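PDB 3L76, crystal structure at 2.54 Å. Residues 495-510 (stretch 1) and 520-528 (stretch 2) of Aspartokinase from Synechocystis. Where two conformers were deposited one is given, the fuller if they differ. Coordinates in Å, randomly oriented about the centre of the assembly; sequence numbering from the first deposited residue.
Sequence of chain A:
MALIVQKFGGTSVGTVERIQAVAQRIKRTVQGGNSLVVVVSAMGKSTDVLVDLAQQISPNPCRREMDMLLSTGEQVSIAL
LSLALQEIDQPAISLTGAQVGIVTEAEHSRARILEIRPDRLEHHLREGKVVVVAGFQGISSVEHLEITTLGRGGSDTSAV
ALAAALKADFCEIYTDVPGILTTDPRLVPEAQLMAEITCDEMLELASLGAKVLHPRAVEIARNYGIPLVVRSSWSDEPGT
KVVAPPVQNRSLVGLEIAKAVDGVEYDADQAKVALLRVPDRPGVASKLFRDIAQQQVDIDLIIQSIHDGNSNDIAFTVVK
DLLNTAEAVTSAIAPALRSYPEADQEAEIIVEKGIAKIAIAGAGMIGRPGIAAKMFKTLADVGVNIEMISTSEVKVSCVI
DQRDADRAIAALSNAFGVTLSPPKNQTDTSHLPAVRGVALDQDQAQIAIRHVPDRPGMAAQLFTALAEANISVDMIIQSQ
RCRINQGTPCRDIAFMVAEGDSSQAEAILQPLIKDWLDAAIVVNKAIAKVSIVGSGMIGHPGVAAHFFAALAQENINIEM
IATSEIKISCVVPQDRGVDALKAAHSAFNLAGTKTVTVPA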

ATOM      1  N   PHE A 495      18.320  33.547 -23.455  1.00 32.37           N
ATOM      2  CA  PHE A 495      17.430  32.629 -22.761  1.00 41.80           C
ATOM      3  C   PHE A 495      17.817  32.566 -21.303  1.00 42.52           C
ATOM      4  O   PHE A 495      18.895  33.003 -20.936  1.00 38.96           O
ATOM      5  CB  PHE A 495      17.458  31.232 -23.394  1.00 39.20           C
ATOM      6  CG  PHE A 495      18.765  30.509 -23.233  1.00 43.04           C
ATOM      7  CD1 PHE A 495      19.793  30.697 -24.143  1.00 44.50           C
ATOM      8  CD2 PHE A 495      18.965  29.625 -22.180  1.00 42.01           C
ATOM      9  CE1 PHE A 495      21.012  30.024 -23.999  1.00 52.96           C
ATOM     10  CE2 PHE A 495      20.180  28.954 -22.037  1.00 54.58           C
ATOM     11  CZ  PHE A 495      21.203  29.156 -22.949  1.00 39.40           C
ATOM     12  N   MET A 496      16.935  32.032 -20.469  1.00 40.62           N
ATOM     13  CA  MET A 496      17.216  31.957 -19.043  1.00 39.16           C
ATOM     14  C   MET A 496      17.086  30.547 -18.507  1.00 30.76           C
ATOM     15  O   MET A 496      16.215  29.787 -18.930  1.00 36.62           O
ATOM     16  CB  MET A 496      16.327  32.916 -18.257  1.00 42.05           C
ATOM     17  CG  MET A 496      16.687  34.372 -18.469  1.00 53.64           C
ATOM     18  SD  MET A 496      15.376  35.459 -17.919  1.00 42.95           S
ATOM     19  CE  MET A 496      14.620  35.923 -19.464  1.00160.27           C
ATOM     20  N   VAL A 497      17.988  30.208 -17.588  1.00 38.80           N
ATOM     21  CA  VAL A 497      17.971  28.930 -16.897  1.00 45.59           C
ATOM     22  C   VAL A 497      18.298  29.149 -15.436  1.00 58.45           C
ATOM     23  O   VAL A 497      18.789  30.213 -15.055  1.00 58.50           O
ATOM     24  CB  VAL A 497      18.976  27.927 -17.487  1.00 36.80           C
ATOM     25  CG1 VAL A 497      18.563  27.520 -18.900  1.00 25.14           C
ATOM     26  CG2 VAL A 497      20.388  28.491 -17.450  1.00 47.42           C
ATOM     27  N   ALA A 498      18.007  28.141 -14.619  1.00 62.93           N
ATOM     28  CA  ALA A 498      18.377  28.159 -13.215  1.00 57.34           C
ATOM     29  C   ALA A 498      19.889  28.335 -13.102  1.00 39.21           C
ATOM     30  O   ALA A 498      20.641  27.680 -13.825  1.00 59.91           O
ATOM     31  CB  ALA A 498      17.928  26.856 -12.551  1.00 37.56           C
ATOM     32  N   GLU A 499      20.332  29.214 -12.204  1.00 66.56           N
ATOM     33  CA  GLU A 499      21.765  29.439 -11.978  1.00 69.35           C
ATOM     34  C   GLU A 499      22.569  28.144 -11.811  1.00 58.79           C
ATOM     35  O   GLU A 499      23.728  28.073 -12.202  1.00 82.74           O
ATOM     36  CB  GLU A 499      21.983  30.347 -10.769  1.00 62.01           C
ATOM     37  CG  GLU A 499      21.341  31.705 -10.897  1.00 74.04           C
ATOM     38  CD  GLU A 499      21.830  32.692  -9.848  1.00 93.10           C
ATOM     39  OE1 GLU A 499      22.671  32.307  -9.008  1.00 87.32           O
ATOM     40  OE2 GLU A 499      21.372  33.857  -9.867  1.00 98.18           O
ATOM     41  N   GLY A 500      21.951  27.128 -11.223  1.00 54.09           N
ATOM     42  CA  GLY A 500      22.563  25.817 -11.127  1.00 57.67           C
ATOM     43  C   GLY A 500      22.945  25.208 -12.460  1.00 68.94           C
ATOM     44  O   GLY A 500      23.908  24.453 -12.547  1.00 85.71           O
ATOM     45  N   ASP A 501      22.195  25.539 -13.503  1.00 64.43           N
ATOM     46  CA  ASP A 501      22.426  24.976 -14.828  1.00 49.97           C
ATOM     47  C   ASP A 501      23.293  25.889 -15.697  1.00 53.53           C
ATOM     48  O   ASP A 501      23.713  25.509 -16.789  1.00 39.13           O
ATOM     49  CB  ASP A 501      21.095  24.690 -15.521  1.00 58.60           C
ATOM     50  CG  ASP A 501      20.336  23.560 -14.875  1.00 67.75           C
ATOM     51  OD1 ASP A 501      20.979  22.573 -14.471  1.00 88.49           O
ATOM     52  OD2 ASP A 501      19.096  23.653 -14.777  1.00 70.28           O
ATOM     53  N   SER A 502      23.544  27.096 -15.201  1.00 51.36           N
ATOM     54  CA  SER A 502      24.356  28.104 -15.888  1.00 73.40           C
ATOM     55  C   SER A 502      25.589  27.535 -16.575  1.00 74.82           C
ATOM     56  O   SER A 502      25.718  27.574 -17.799  1.00 62.72           O
ATOM     57  CB  SER A 502      24.819  29.155 -14.880  1.00 78.61           C
ATOM     58  OG  SER A 502      24.525  30.454 -15.334  1.00 73.84           O
ATOM     59  N   SER A 503      26.500  27.018 -15.762  1.00 75.65           N
ATOM     60  CA  SER A 503      27.772  26.512 -16.241  1.00 76.22           C
ATOM     61  C   SER A 503      27.627  25.386 -17.248  1.00 68.72           C
ATOM     62  O   SER A 503      28.217  25.443 -18.319  1.00 66.53           O
ATOM     63  CB  SER A 503      28.631  26.057 -15.063  1.00 73.27           C
ATOM     64  OG  SER A 503      28.940  27.157 -14.230  1.00103.93           O
ATOM     65  N   GLN A 504      26.859  24.355 -16.909  1.00 57.93           N
ATOM     66  CA  GLN A 504      26.684  23.241 -17.830  1.00 50.60           C
ATOM     67  C   GLN A 504      26.089  23.710 -19.158  1.00 69.23           C
ATOM     68  O   GLN A 504      26.494  23.256 -20.224  1.00 71.87           O
ATOM     69  CB  GLN A 504      25.834  22.144 -17.214  1.00 45.24           C
ATOM     70  CG  GLN A 504      25.883  20.832 -17.991  1.00 56.52           C
ATOM     71  CD  GLN A 504      24.799  19.848 -17.566  1.00 57.37           C
ATOM     72  OE1 GLN A 504      24.022  20.113 -16.646  1.00 49.44           O
ATOM     73  NE2 GLN A 504      24.739  18.714 -18.243  1.00 67.40           N
ATOM     74  N   ALA A 505      25.140  24.635 -19.093  1.00 57.44           N
ATOM     75  CA  ALA A 505      24.561  25.197 -20.304  1.00 61.63           C
ATOM     76  C   ALA A 505      25.622  25.847 -21.192  1.00 62.19           C
ATOM     77  O   ALA A 505      25.719  25.550 -22.382  1.00 46.85           O
ATOM     78  CB  ALA A 505      23.472  26.190 -19.956  1.00 51.76           C
ATOM     79  N   GLU A 506      26.412  26.741 -20.611  1.00 47.99           N
ATOM     80  CA  GLU A 506      27.488  27.396 -21.348  1.00 55.04           C
ATOM     81  C   GLU A 506      28.425  26.358 -21.953  1.00 55.77           C
ATOM     82  O   GLU A 506      28.801  26.423 -23.123  1.00 50.10           O
ATOM     83  CB  GLU A 506      28.255  28.327 -20.421  1.00 58.66           C
ATOM     84  CG  GLU A 506      29.461  28.975 -21.047  1.00 73.61           C
ATOM     85  CD  GLU A 506      30.169  29.930 -20.096  1.00 83.65           C
ATOM     86  OE1 GLU A 506      30.657  30.978 -20.567  1.00 80.33           O
ATOM     87  OE2 GLU A 506      30.239  29.636 -18.882  1.00 82.96           O
ATOM     88  N   ALA A 507      28.774  25.375 -21.141  1.00 54.60           N
ATOM     89  CA  ALA A 507      29.674  24.309 -21.538  1.00 48.31           C
ATOM     90  C   ALA A 507      29.139  23.474 -22.691  1.00 49.89           C
ATOM     91  O   ALA A 507      29.911  22.972 -23.501  1.00 46.00           O
ATOM     92  CB  ALA A 507      29.986  23.426 -20.347  1.00 35.60           C
ATOM     93  N   ILE A 508      27.821  23.299 -22.747  1.00 57.40           N
ATOM     94  CA  ILE A 508      27.192  22.538 -23.824  1.00 46.70           C
ATOM     95  C   ILE A 508      27.203  23.323 -25.146  1.00 48.04           C
ATOM     96  O   ILE A 508      27.474  22.779 -26.209  1.00 38.35           O
ATOM     97  CB  ILE A 508      25.750  22.162 -23.460  1.00 59.50           C
ATOM     98  CG1 ILE A 508      25.737  21.283 -22.211  1.00 66.24           C
ATOM     99  CG2 ILE A 508      25.039  21.474 -24.638  1.00 46.28           C
ATOM    100  CD1 ILE A 508      24.390  21.186 -21.541  1.00 57.76           C
ATOM    101  N   LEU A 509      26.936  24.617 -25.069  1.00 51.31           N
ATOM    102  CA  LEU A 509      26.795  25.427 -26.274  1.00 61.81           C
ATOM    103  C   LEU A 509      28.114  25.878 -26.924  1.00 65.45           C
ATOM    104  O   LEU A 509      28.160  26.079 -28.139  1.00 54.88           O
ATOM    105  CB  LEU A 509      25.897  26.645 -26.004  1.00 46.72           C
ATOM    106  CG  LEU A 509      24.465  26.403 -25.516  1.00 48.39           C
ATOM    107  CD1 LEU A 509      23.814  27.711 -25.121  1.00 25.81           C
ATOM    108  CD2 LEU A 509      23.646  25.672 -26.573  1.00 38.64           C
ATOM    109  N   GLN A 510      29.180  26.025 -26.136  1.00 55.35           N
ATOM    110  CA  GLN A 510      30.440  26.558 -26.658  0.53 56.78           C
ATOM    111  C   GLN A 510      30.948  25.809 -27.892  1.00 59.08           C
ATOM    112  O   GLN A 510      31.304  26.424 -28.895  1.00 72.96           O
ATOM    113  CB  GLN A 510      31.520  26.599 -25.573  0.53 44.92           C
ATOM    114  CG  GLN A 510      32.712  27.428 -25.968  0.53 18.55           C
ATOM    115  CD  GLN A 510      32.388  28.916 -26.057  0.53 37.85           C
ATOM    116  OE1 GLN A 510      31.872  29.500 -25.104  0.53 25.03           O
ATOM    117  NE2 GLN A 510      32.705  29.537 -27.197  0.53 11.36           N
TER
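Stretch 2 520-528: AIVVNKAIA

The contact between these two segments of aspartokinase is a helix packed antiparallel against a β-strand, held by side-chain packing with no direct hydrogen bond between them. Stretch 2 runs extended from A520 to about N524, turns through K525 and A526, where A526 N donates to N524 OD1 (3.1 Å), and is extended again at I527 and A528. The strand and the helix of stretch 1 run at 175°, with their axes 9.2 Å apart at closest approach.

The alternation of a β-strand explains the pattern: I521 and V523 point toward the helix, while A520, V522 and N524 point away. I521 is the centre of the contact. Its CD1 lies 3.2 Å from L509 CB, 3.4 Å from Q510 N and 3.8 Å from E506 O, so the methyl rests on the helix backbone as well as on its side chains. Beside it, a water accepts from both Q510 NE2 (2.8 Å) and I521 N (3.2 Å), bridging the segments. Further along, V523 CG2 meets S502 OG at 3.9 Å, and V523 CG1 lies 3.8 Å from E506 OE1.

Antiparallel direction brings K525 back to the start of the helix. There K525 NZ stays 4.4 Å from E499 OE1, beyond a salt bridge. Finally, I527 CD1 packs on M496 SD at 3.7 Å, extending the contact to the preceding strand.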

ATOM      1  N   ALA A 520      29.217  33.908 -29.975  1.00 54.01           N
ATOM      2  CA  ALA A 520      29.773  34.019 -28.639  1.00 57.07           C
ATOM      3  C   ALA A 520      28.724  33.678 -27.603  1.00 49.74           C
ATOM      4  O   ALA A 520      27.530  33.826 -27.858  1.00 51.17           O
ATOM      5  CB  ALA A 520      30.299  35.420 -28.410  1.00 39.08           C
ATOM      6  N   ILE A 521      29.176  33.226 -26.436  1.00 34.93           N
ATOM      7  CA  ILE A 521      28.275  32.913 -25.335  1.00 47.20           C
ATOM      8  C   ILE A 521      28.637  33.772 -24.151  1.00 47.07           C
ATOM      9  O   ILE A 521      29.783  33.793 -23.731  1.00 61.20           O
ATOM     10  CB  ILE A 521      28.347  31.433 -24.919  1.00 47.55           C
ATOM     11  CG1 ILE A 521      27.816  30.546 -26.032  1.00 55.58           C
ATOM     12  CG2 ILE A 521      27.532  31.185 -23.647  1.00 49.66           C
ATOM     13  CD1 ILE A 521      27.860  29.112 -25.684  1.00 77.30           C
ATOM     14  N   VAL A 522      27.653  34.484 -23.619  1.00 46.60           N
ATOM     15  CA  VAL A 522      27.873  35.329 -22.466  1.00 54.13           C
ATOM     16  C   VAL A 522      26.785  35.095 -21.429  1.00 54.03           C
ATOM     17  O   VAL A 522      25.600  35.160 -21.735  1.00 40.57           O
ATOM     18  CB  VAL A 522      27.953  36.825 -22.856  1.00 51.19           C
ATOM     19  CG1 VAL A 522      26.920  37.174 -23.927  1.00 38.91           C
ATOM     20  CG2 VAL A 522      27.784  37.704 -21.623  1.00 54.70           C
ATOM     21  N   VAL A 523      27.197  34.805 -20.202  1.00 49.10           N
ATOM     22  CA  VAL A 523      26.238  34.621 -19.126  1.00 68.43           C
ATOM     23  C   VAL A 523      26.263  35.772 -18.129  1.00 60.38           C
ATOM     24  O   VAL A 523      27.307  36.343 -17.852  1.00 76.96           O
ATOM     25  CB  VAL A 523      26.399  33.254 -18.427  1.00 61.65           C
ATOM     26  CG1 VAL A 523      27.602  32.530 -18.959  1.00 41.93           C
ATOM     27  CG2 VAL A 523      26.452  33.410 -16.927  1.00 44.83           C
ATOM     28  N   ASN A 524      25.081  36.125 -17.636  1.00 65.54           N
ATOM     29  CA  ASN A 524      24.906  37.167 -16.639  1.00 60.36           C
ATOM     30  C   ASN A 524      23.975  36.635 -15.562  1.00 59.97           C
ATOM     31  O   ASN A 524      22.780  36.483 -15.790  1.00 73.32           O
ATOM     32  CB  ASN A 524      24.327  38.428 -17.279  1.00 48.13           C
ATOM     33  CG  ASN A 524      23.955  39.494 -16.259  1.00 63.55           C
ATOM     34  OD1 ASN A 524      24.334  39.419 -15.097  1.00 74.90           O
ATOM     35  ND2 ASN A 524      23.209  40.493 -16.699  1.00 68.45           N
ATOM     36  N   LYS A 525      24.536  36.336 -14.397  1.00 54.62           N
ATOM     37  CA  LYS A 525      23.794  35.712 -13.314  1.00 63.03           C
ATOM     38  C   LYS A 525      22.955  36.710 -12.537  1.00 62.58           C
ATOM     39  O   LYS A 525      21.980  36.331 -11.909  1.00 63.68           O
ATOM     40  CB  LYS A 525      24.741  35.001 -12.346  1.00 80.32           C
ATOM     41  CG  LYS A 525      25.181  33.618 -12.776  1.00 94.63           C
ATOM     42  CD  LYS A 525      25.807  32.866 -11.615  1.00 98.03           C
ATOM     43  CE  LYS A 525      25.892  31.380 -11.908  1.00115.95           C
ATOM     44  NZ  LYS A 525      26.338  30.605 -10.720  1.00120.60           N
ATOM     45  N   ALA A 526      23.335  37.981 -12.579  1.00 55.41           N
ATOM     46  CA  ALA A 526      22.710  38.988 -11.724  1.00 54.24           C
ATOM     47  C   ALA A 526      21.490  39.637 -12.354  1.00 51.82           C
ATOM     48  O   ALA A 526      21.475  40.838 -12.607  1.00 54.16           O
ATOM     49  CB  ALA A 526      23.718  40.044 -11.318  1.00 32.86           C
ATOM     50  N   ILE A 527      20.464  38.831 -12.587  1.00 39.20           N
ATOM     51  CA  ILE A 527      19.211  39.313 -13.159  1.00 47.28           C
ATOM     52  C   ILE A 527      18.015  38.865 -12.330  1.00 59.01           C
ATOM     53  O   ILE A 527      18.049  37.827 -11.668  1.00 47.88           O
ATOM     54  CB  ILE A 527      19.005  38.789 -14.584  1.00 55.10           C
ATOM     55  CG1 ILE A 527      18.874  37.264 -14.556  1.00 33.66           C
ATOM     56  CG2 ILE A 527      20.142  39.255 -15.503  1.00 38.20           C
ATOM     57  CD1 ILE A 527      18.084  36.679 -15.706  1.00 55.08           C
ATOM     58  N   ALA A 528      16.958  39.664 -12.371  1.00 68.76           N
ATOM     59  CA  ALA A 528      15.675  39.279 -11.815  1.00 48.47           C
ATOM     60  C   ALA A 528      14.622  39.399 -12.901  1.00 48.09           C
ATOM     61  O   ALA A 528      14.753  40.222 -13.808  1.00 61.99           O
ATOM     62  CB  ALA A 528      15.326  40.162 -10.666  1.00 62.56           C
TER
HETATM   63  O   HOH W   1      32.213  32.120 -26.216  1.00 42.17           O